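Local coordinates for NF-kappa-B inhibitor beta (Mus musculus, PDB 1OY3), which inhibits NF-kappa-B by forming a complex with it that traps the transcription factor in the cytoplasm, at residues P23-D26 against F27-F31. Numbering follows the deposited sequence.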
loop_
_atom_site.group_PDB
_atom_site.type_symbol
_atom_site.label_atom_id
_atom_site.label_comp_id
_atom_site.label_asym_id
_atom_site.label_seq_id
_atom_site.Cartn_x
_atom_site.Cartn_y
_atom_site.Cartn_z
ATOM N N PRO C 23 29.750 -11.655 9.799
ATOM C CA PRO C 23 30.500 -12.907 9.941
ATOM C C PRO C 23 29.611 -14.148 10.001
ATOM O O PRO C 23 29.830 -15.108 9.263
ATOM C CB PRO C 23 31.287 -12.683 11.226
ATOM C CG PRO C 23 31.605 -11.212 11.137
ATOM C CD PRO C 23 30.257 -10.638 10.738
ATOM N N PHE C 24 28.608 -14.140 10.873
ATOM C CA PHE C 24 27.723 -15.292 10.966
ATOM C C PHE C 24 26.895 -15.393 9.689
ATOM O O PHE C 24 26.620 -16.495 9.211
ATOM C CB PHE C 24 26.808 -15.195 12.192
ATOM C CG PHE C 24 26.107 -16.491 12.527
ATOM C CD1 PHE C 24 26.827 -17.683 12.624
ATOM C CD2 PHE C 24 24.730 -16.524 12.747
ATOM C CE1 PHE C 24 26.189 -18.890 12.933
ATOM C CE2 PHE C 24 24.081 -17.723 13.058
ATOM C CZ PHE C 24 24.814 -18.909 13.152
ATOM N N LEU C 25 26.503 -14.247 9.132
ATOM C CA LEU C 25 25.733 -14.256 7.894
ATOM C C LEU C 25 26.521 -15.038 6.861
ATOM O O LEU C 25 25.996 -15.964 6.244
ATOM C CB LEU C 25 25.490 -12.841 7.365
ATOM C CG LEU C 25 24.915 -12.829 5.938
ATOM C CD1 LEU C 25 23.646 -13.663 5.887
ATOM C CD2 LEU C 25 24.635 -11.403 5.482
ATOM N N ASP C 26 27.792 -14.674 6.695
ATOM C CA ASP C 26 28.665 -15.344 5.731
ATOM C C ASP C 26 28.669 -16.846 5.963
ATOM O O ASP C 26 28.594 -17.639 5.015
ATOM C CB ASP C 26 30.092 -14.796 5.836
ATOM C CG ASP C 26 30.215 -13.383 5.291
ATOM O OD1 ASP C 26 31.321 -12.807 5.378
ATOM O OD2 ASP C 26 29.211 -12.848 4.772
ATOM N N PHE C 27 28.751 -17.237 7.231
ATOM C CA PHE C 27 28.746 -18.650 7.590
ATOM C C PHE C 27 27.469 -19.304 7.064
ATOM O O PHE C 27 27.524 -20.242 6.269
ATOM C CB PHE C 27 28.818 -18.798 9.111
ATOM C CG PHE C 27 28.720 -20.216 9.591
ATOM C CD1 PHE C 27 29.735 -21.128 9.322
ATOM C CD2 PHE C 27 27.614 -20.639 10.319
ATOM C CE1 PHE C 27 29.649 -22.443 9.776
ATOM C CE2 PHE C 27 27.519 -21.951 10.776
ATOM C CZ PHE C 27 28.538 -22.854 10.505
ATOM N N LEU C 28 26.321 -18.797 7.508
ATOM C CA LEU C 28 25.032 -19.338 7.084
ATOM C C LEU C 28 24.964 -19.469 5.569
ATOM O O LEU C 28 24.721 -20.556 5.036
ATOM C CB LEU C 28 23.888 -18.446 7.574
ATOM C CG LEU C 28 23.435 -18.539 9.038
ATOM C CD1 LEU C 28 24.600 -18.359 9.962
ATOM C CD2 LEU C 28 22.394 -17.475 9.315
ATOM N N LEU C 29 25.191 -18.359 4.877
ATOM C CA LEU C 29 25.151 -18.356 3.420
ATOM C C LEU C 29 26.102 -19.387 2.834
ATOM O O LEU C 29 25.909 -19.853 1.711
ATOM C CB LEU C 29 25.482 -16.957 2.891
ATOM C CG LEU C 29 24.278 -16.148 2.395
ATOM C CD1 LEU C 29 23.100 -16.330 3.330
ATOM C CD2 LEU C 29 24.660 -14.683 2.274
ATOM N N GLY C 30 27.122 -19.750 3.606
ATOM C CA GLY C 30 28.083 -20.732 3.143
ATOM C C GLY C 30 27.412 -22.014 2.695
ATOM O O GLY C 30 27.915 -22.719 1.824
ATOM N N PHE C 31 26.264 -22.314 3.291
ATOM C CA PHE C 31 25.519 -23.518 2.951
ATOM C C PHE C 31 24.239 -23.140 2.217
ATOM O O PHE C 31 23.952 -23.650 1.135
ATOM C CB PHE C 31 25.168 -24.288 4.227
ATOM C CG PHE C 31 26.353 -24.581 5.101
ATOM C CD1 PHE C 31 27.315 -25.509 4.706
ATOM C CD2 PHE C 31 26.523 -23.909 6.309
ATOM C CE1 PHE C 31 28.434 -25.760 5.501
ATOM C CE2 PHE C 31 27.636 -24.150 7.112
ATOM C CZ PHE C 31 28.595 -25.078 6.708
#
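F24 and F27 set their rings side by side along one flank of helix 22-32. The planes are nearly parallel, 20° apart, but slid so far past each other, with centroids 5.7 Å apart, that they barely overlap; the touch is made by F24 CE1 and F27 CD2 at 3.5 Å. Both side chains carry CG anti to the backbone N (chi1 -166° in F24, 176° in F27), which sends the two rings out in much the same direction. L28, one turn on from F24, lays its CD1 methyl over the centre of one face of the F24 ring, a CH-pi contact that is modelled implausibly tight. On another side of the helix L25 and L29 meet through their methyls, CD1 of L25 lying 3.7 Å from CD1 of L29.

This is the second helix of the first ankyrin repeat, at the N-terminal end of the stack. L25, L28 and L29 all pack on L13 of helix 12-18, its antiparallel partner in the repeat, while L25 and L29 also reach helix 58-66 of the second repeat. F24 and F27 instead meet aromatic side chains of another protein chain in the complex.

Backbone bonds run from residue i+4 back to i. F27 N reaches P23 O at 3.1 Å, and L29 N meets L25 O at 2.9 Å in a nearly straight bond. L28 N also bonds to F24 O, whose position is less certain, whereas the bond from G30 N to D26 O is bent and weak. The D26 carboxylate forms a salt bridge through OD2 to K63 NZ.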